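Local atomic coordinates of dicer Related Helicase (Caenorhabditis elegans, PDB entry 6M6Q), a protein that probably acts as an ATP-hydrolysing RNA helicase of the RLR subfamily, with its N-terminal domain present here. Residues S79-M84 against T105-H110; K86-D91 against Q99-V104. All coordinates share one frame; numbering follows the deposited sequence.

Overall arrangement
Both contacts hold helix 82-87, or the residues flanking it, against helix 94-127, which follows it in the chain and runs the opposite way; their centres are 10 Å apart, and the chain between the two segments of interaction 1 contains all of interaction 2. Interaction 1, at the start of the short helix, is partly buried, with D81 and M84 well covered and two aspartates sharing one arginine. Interaction 2, near the closed end of the hairpin, is a surface contact combining a small apolar patch with one arginine-glutamate pair. The two touch where M84 CE lies 3.4 Å from E101 O and where D81 OD1 packs 3.6 Å from V104 CG1.

Interaction 1. Residues S79-M84 against T105-H110; sequences SHDPDM and TLRHAH
A helix N-cap that is also part of a salt-bridge network, D81 joins the start of helix 82-87 to R107 of helix 94-127. Its CG stands anti to the backbone N (chi1 177°), which directs the carboxylate at the longer helix while keeping it beside the backbone that follows. OD1 serves the cap: M84 N donates to its anti lone pair at 3.0 Å with a fairly straight N-H...O angle of 162°, and D83 N adds a weak bond. OD2 instead accepts from R107 NH2 at 3.1 Å, met on its syn side but somewhat out of the carboxylate plane.

The D81-R107 bridge sits near the open end of an antiparallel helical hairpin, where the backbone of D81 lies level with H108 and that of M84 with T105. R107 reaches across it on a chain bent at chi2 and chi3, and its second terminal nitrogen, NH1, forms a salt bridge with D83 OD2 at 2.7 Å. This carboxylate comes to the edge of the guanidinium, their planes 86° apart. With D81 on NH2 and D83 on NH1, both terminal nitrogens of R107 are held. NH2 also bonds Q111 OE1, one turn further along the same helix. Next to the polar cluster, M84 sends its bent chain over to T105, CE lying 3.5 Å from OG1; the threonine hydroxyl is itself hydrogen-bonded to E101 O within the longer helix.

Interaction 2. Residues K86-D91 against Q99-V104; sequences KIRNAD and QAETYV
A100 meets I87 across the narrow end of a helical hairpin, formed by helix 82-87 and the antiparallel helix 94-127. The methyl CB of A100 is approached by both branches of the isoleucine: CD1 at 3.7 Å and CG2 at 4.0 Å. This is the apolar patch of the contact, and a type I turn from I87 to A90 carries the chain on from it.

E101, the next residue, extends this patch and then adds charge. Its CG lies 4.0 Å from I87 CG2, the two side chains lying alongside and pointing opposite ways, and beyond CG the chain is extended, carrying the carboxylate past the isoleucine to R88. R88 NH1 donates to E101 OE2 at 3.1 Å in a salt bridge that treats the two flat groups unequally: the oxygen lies practically in the guanidinium plane, at its edge, whereas the nitrogen comes from above the carboxylate, 61° out of its plane. The stronger polar partner of the E101 carboxylate is R97, one turn earlier, whose NE forms a salt bridge with OE1. Were E101 an alanine, R88 and R97 would probably lose the carboxylate they share, and I87 CG2 part of its cover. The arginine chain of R88, bent at chi2 and chi3, also brings its aliphatic CD to 3.8 Å from E101 OE1.

Interaction 1. Residues S79-M84 against T105-H110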
loop_
_atom_site.group_PDB
_atom_site.type_symbol
_atom_site.label_atom_id
_atom_site.label_comp_id
_atom_site.label_asym_id
_atom_site.label_seq_id
_atom_site.Cartn_x
_atom_site.Cartn_y
_atom_site.Cartn_z
ATOM N N SER B 79 -13.569 -25.272 -22.412
ATOM C CA SER B 79 -14.149 -26.588 -22.810
ATOM C C SER B 79 -13.494 -27.721 -22.019
ATOM O O SER B 79 -14.111 -28.772 -21.927
ATOM C CB SER B 79 -14.045 -26.826 -24.288
ATOM O OG SER B 79 -12.913 -26.176 -24.831
ATOM N N HIS B 80 -12.313 -27.493 -21.442
ATOM C CA HIS B 80 -11.579 -28.496 -20.628
ATOM C C HIS B 80 -11.831 -28.263 -19.133
ATOM O O HIS B 80 -11.249 -29.001 -18.333
ATOM C CB HIS B 80 -10.074 -28.497 -20.946
ATOM C CG HIS B 80 -9.729 -28.916 -22.339
ATOM N ND1 HIS B 80 -10.339 -29.989 -22.979
ATOM C CD2 HIS B 80 -8.845 -28.407 -23.220
ATOM C CE1 HIS B 80 -9.857 -30.099 -24.202
ATOM N NE2 HIS B 80 -8.937 -29.147 -24.372
ATOM N N ASP B 81 -12.699 -27.325 -18.760
ATOM C CA ASP B 81 -12.998 -27.053 -17.328
ATOM C C ASP B 81 -13.785 -28.232 -16.754
ATOM O O ASP B 81 -14.751 -28.681 -17.357
ATOM C CB ASP B 81 -13.740 -25.735 -17.158
ATOM C CG ASP B 81 -14.137 -25.453 -15.726
ATOM O OD1 ASP B 81 -15.227 -25.874 -15.344
ATOM O OD2 ASP B 81 -13.307 -24.893 -14.991
ATOM N N PRO B 82 -13.415 -28.774 -15.569
ATOM C CA PRO B 82 -14.112 -29.939 -15.016
ATOM C C PRO B 82 -15.622 -29.719 -14.790
ATOM O O PRO B 82 -16.378 -30.630 -15.053
ATOM C CB PRO B 82 -13.404 -30.189 -13.679
ATOM C CG PRO B 82 -12.045 -29.551 -13.856
ATOM C CD PRO B 82 -12.292 -28.339 -14.729
ATOM N N ASP B 83 -16.023 -28.536 -14.313
ATOM C CA ASP B 83 -17.448 -28.199 -14.072
ATOM C C ASP B 83 -18.169 -28.039 -15.421
ATOM O O ASP B 83 -19.250 -28.611 -15.549
ATOM C CB ASP B 83 -17.602 -26.967 -13.199
ATOM C CG ASP B 83 -17.082 -27.176 -11.797
ATOM O OD1 ASP B 83 -17.677 -27.980 -11.078
ATOM O OD2 ASP B 83 -16.083 -26.521 -11.439
ATOM N N MET B 84 -17.557 -27.369 -16.411
ATOM C CA MET B 84 -18.128 -27.249 -17.781
ATOM C C MET B 84 -18.452 -28.643 -18.319
ATOM O O MET B 84 -19.584 -28.820 -18.840
ATOM C CB MET B 84 -17.178 -26.553 -18.757
ATOM C CG MET B 84 -17.794 -26.279 -20.145
ATOM S SD MET B 84 -19.362 -25.341 -20.049
ATOM C CE MET B 84 -18.772 -23.653 -20.084
ATOM N N THR B 105 -18.230 -19.978 -17.783
ATOM C CA THR B 105 -17.412 -19.161 -18.717
ATOM C C THR B 105 -16.968 -17.851 -18.046
ATOM O O THR B 105 -15.767 -17.511 -18.160
ATOM C CB THR B 105 -18.163 -18.916 -20.021
ATOM O OG1 THR B 105 -18.530 -20.207 -20.495
ATOM C CG2 THR B 105 -17.329 -18.209 -21.066
ATOM N N LEU B 106 -17.876 -17.146 -17.371
ATOM C CA LEU B 106 -17.558 -15.879 -16.644
ATOM C C LEU B 106 -16.584 -16.168 -15.503
ATOM O O LEU B 106 -15.613 -15.442 -15.392
ATOM C CB LEU B 106 -18.834 -15.229 -16.102
ATOM C CG LEU B 106 -19.774 -14.637 -17.149
ATOM C CD1 LEU B 106 -21.162 -14.416 -16.562
ATOM C CD2 LEU B 106 -19.216 -13.344 -17.729
ATOM N N ARG B 107 -16.823 -17.209 -14.705
ATOM C CA ARG B 107 -15.932 -17.608 -13.578
ATOM C C ARG B 107 -14.524 -17.887 -14.137
ATOM O O ARG B 107 -13.542 -17.550 -13.489
ATOM C CB ARG B 107 -16.514 -18.841 -12.869
ATOM C CG ARG B 107 -15.825 -19.235 -11.565
ATOM C CD ARG B 107 -14.873 -20.429 -11.680
ATOM N NE ARG B 107 -15.544 -21.731 -11.692
ATOM C CZ ARG B 107 -15.000 -22.859 -12.162
ATOM N NH1 ARG B 107 -15.682 -23.993 -12.142
ATOM N NH2 ARG B 107 -13.779 -22.847 -12.671
ATOM N N HIS B 108 -14.457 -18.480 -15.318
ATOM C CA HIS B 108 -13.206 -18.946 -15.945
ATOM C C HIS B 108 -12.362 -17.732 -16.317
ATOM O O HIS B 108 -11.139 -17.763 -16.085
ATOM C CB HIS B 108 -13.529 -19.839 -17.139
ATOM C CG HIS B 108 -12.334 -20.353 -17.852
ATOM N ND1 HIS B 108 -11.835 -19.747 -19.004
ATOM C CD2 HIS B 108 -11.554 -21.420 -17.607
ATOM C CE1 HIS B 108 -10.784 -20.415 -19.421
ATOM N NE2 HIS B 108 -10.584 -21.443 -18.572
ATOM N N ALA B 109 -12.984 -16.714 -16.907
ATOM C CA ALA B 109 -12.305 -15.476 -17.348
ATOM C C ALA B 109 -11.830 -14.727 -16.109
ATOM O O ALA B 109 -10.674 -14.310 -16.072
ATOM C CB ALA B 109 -13.230 -14.632 -18.182
ATOM N N HIS B 110 -12.703 -14.603 -15.113
ATOM C CA HIS B 110 -12.422 -13.889 -13.851
ATOM C C HIS B 110 -11.192 -14.504 -13.181
ATOM O O HIS B 110 -10.286 -13.756 -12.844
ATOM C CB HIS B 110 -13.643 -13.891 -12.951
ATOM C CG HIS B 110 -13.405 -13.224 -11.647
ATOM N ND1 HIS B 110 -13.383 -11.850 -11.520
ATOM C CD2 HIS B 110 -13.176 -13.731 -10.412
ATOM C CE1 HIS B 110 -13.138 -11.539 -10.269
ATOM N NE2 HIS B 110 -12.999 -12.680 -9.570
#

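Interaction 2. Residues K86-D91 against Q99-V104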
loop_
_atom_site.group_PDB
_atom_site.type_symbol
_atom_site.label_atom_id
_atom_site.label_comp_id
_atom_site.label_asym_id
_atom_site.label_seq_id
_atom_site.Cartn_x
_atom_site.Cartn_y
_atom_site.Cartn_z
ATOM N N LYS B 86 -18.962 -31.395 -16.739
ATOM C CA LYS B 86 -20.019 -32.045 -15.906
ATOM C C LYS B 86 -21.400 -31.506 -16.318
ATOM O O LYS B 86 -22.323 -32.316 -16.456
ATOM C CB LYS B 86 -19.761 -31.829 -14.415
ATOM C CG LYS B 86 -18.731 -32.757 -13.797
ATOM C CD LYS B 86 -18.482 -32.434 -12.362
ATOM C CE LYS B 86 -17.189 -33.001 -11.834
ATOM N NZ LYS B 86 -16.887 -32.447 -10.495
ATOM N N ILE B 87 -21.511 -30.193 -16.546
ATOM C CA ILE B 87 -22.769 -29.518 -16.972
ATOM C C ILE B 87 -23.227 -30.161 -18.293
ATOM O O ILE B 87 -24.398 -30.548 -18.378
ATOM C CB ILE B 87 -22.570 -27.982 -17.092
ATOM C CG1 ILE B 87 -22.192 -27.320 -15.748
ATOM C CG2 ILE B 87 -23.783 -27.313 -17.730
ATOM C CD1 ILE B 87 -23.338 -27.108 -14.768
ATOM N N ARG B 88 -22.321 -30.307 -19.265
ATOM C CA ARG B 88 -22.649 -30.735 -20.659
ATOM C C ARG B 88 -22.983 -32.235 -20.678
ATOM O O ARG B 88 -23.446 -32.722 -21.728
ATOM C CB ARG B 88 -21.501 -30.418 -21.629
ATOM C CG ARG B 88 -21.189 -28.934 -21.759
ATOM C CD ARG B 88 -21.113 -28.449 -23.189
ATOM N NE ARG B 88 -19.733 -28.362 -23.645
ATOM C CZ ARG B 88 -19.041 -27.230 -23.801
ATOM N NH1 ARG B 88 -19.598 -26.054 -23.562
ATOM N NH2 ARG B 88 -17.791 -27.283 -24.222
ATOM N N ASN B 89 -22.754 -32.940 -19.567
ATOM C CA ASN B 89 -23.011 -34.399 -19.438
ATOM C C ASN B 89 -24.209 -34.655 -18.500
ATOM O O ASN B 89 -24.592 -35.806 -18.382
ATOM C CB ASN B 89 -21.752 -35.148 -18.954
ATOM C CG ASN B 89 -20.791 -35.498 -20.081
ATOM O OD1 ASN B 89 -21.121 -36.298 -20.956
ATOM N ND2 ASN B 89 -19.590 -34.927 -20.059
ATOM N N ALA B 90 -24.746 -33.629 -17.830
ATOM C CA ALA B 90 -25.743 -33.771 -16.731
ATOM C C ALA B 90 -27.168 -33.955 -17.295
ATOM O O ALA B 90 -28.050 -34.355 -16.510
ATOM C CB ALA B 90 -25.674 -32.580 -15.811
ATOM N N ASP B 91 -27.376 -33.651 -18.590
ATOM C CA ASP B 91 -28.655 -33.832 -19.345
ATOM C C ASP B 91 -29.702 -32.832 -18.819
ATOM O O ASP B 91 -30.845 -33.231 -18.566
ATOM C CB ASP B 91 -29.138 -35.296 -19.294
ATOM C CG ASP B 91 -30.390 -35.594 -20.128
ATOM O OD1 ASP B 91 -30.638 -34.859 -21.164
ATOM O OD2 ASP B 91 -31.134 -36.538 -19.737
ATOM N N GLN B 99 -27.550 -21.263 -19.142
ATOM C CA GLN B 99 -27.327 -20.304 -18.014
ATOM C C GLN B 99 -26.089 -20.780 -17.223
ATOM O O GLN B 99 -25.180 -19.965 -16.978
ATOM C CB GLN B 99 -28.560 -20.160 -17.088
ATOM C CG GLN B 99 -29.765 -19.415 -17.708
ATOM C CD GLN B 99 -30.945 -19.201 -16.760
ATOM O OE1 GLN B 99 -31.093 -18.143 -16.147
ATOM N NE2 GLN B 99 -31.817 -20.194 -16.645
ATOM N N ALA B 100 -26.049 -22.058 -16.870
ATOM C CA ALA B 100 -24.954 -22.674 -16.099
ATOM C C ALA B 100 -23.637 -22.473 -16.855
ATOM O O ALA B 100 -22.660 -22.099 -16.237
ATOM C CB ALA B 100 -25.257 -24.135 -15.874
ATOM N N GLU B 101 -23.644 -22.733 -18.158
ATOM C CA GLU B 101 -22.449 -22.680 -19.024
ATOM C C GLU B 101 -21.889 -21.255 -18.998
ATOM O O GLU B 101 -20.657 -21.111 -18.973
ATOM C CB GLU B 101 -22.783 -23.127 -20.454
ATOM C CG GLU B 101 -22.902 -24.644 -20.628
ATOM C CD GLU B 101 -22.996 -25.117 -22.081
ATOM O OE1 GLU B 101 -23.857 -25.970 -22.373
ATOM O OE2 GLU B 101 -22.222 -24.609 -22.925
ATOM N N THR B 102 -22.747 -20.234 -19.011
ATOM C CA THR B 102 -22.303 -18.813 -19.074
ATOM C C THR B 102 -21.660 -18.451 -17.734
ATOM O O THR B 102 -20.629 -17.779 -17.751
ATOM C CB THR B 102 -23.433 -17.845 -19.464
ATOM O OG1 THR B 102 -24.519 -18.070 -18.576
ATOM C CG2 THR B 102 -23.900 -18.011 -20.893
ATOM N N TYR B 103 -22.181 -18.991 -16.636
ATOM C CA TYR B 103 -21.661 -18.740 -15.276
ATOM C C TYR B 103 -20.274 -19.379 -15.142
ATOM O O TYR B 103 -19.380 -18.753 -14.564
ATOM C CB TYR B 103 -22.619 -19.239 -14.199
ATOM C CG TYR B 103 -22.280 -18.695 -12.837
ATOM C CD1 TYR B 103 -22.608 -17.389 -12.489
ATOM C CD2 TYR B 103 -21.506 -19.428 -11.945
ATOM C CE1 TYR B 103 -22.266 -16.864 -11.248
ATOM C CE2 TYR B 103 -21.148 -18.912 -10.706
ATOM C CZ TYR B 103 -21.541 -17.633 -10.352
ATOM O OH TYR B 103 -21.201 -17.129 -9.133
ATOM N N VAL B 104 -20.085 -20.567 -15.708
ATOM C CA VAL B 104 -18.765 -21.264 -15.724
ATOM C C VAL B 104 -17.781 -20.486 -16.637
ATOM O O VAL B 104 -16.650 -20.272 -16.218
ATOM C CB VAL B 104 -18.942 -22.738 -16.125
ATOM C CG1 VAL B 104 -17.623 -23.438 -16.407
ATOM C CG2 VAL B 104 -19.707 -23.483 -15.057
#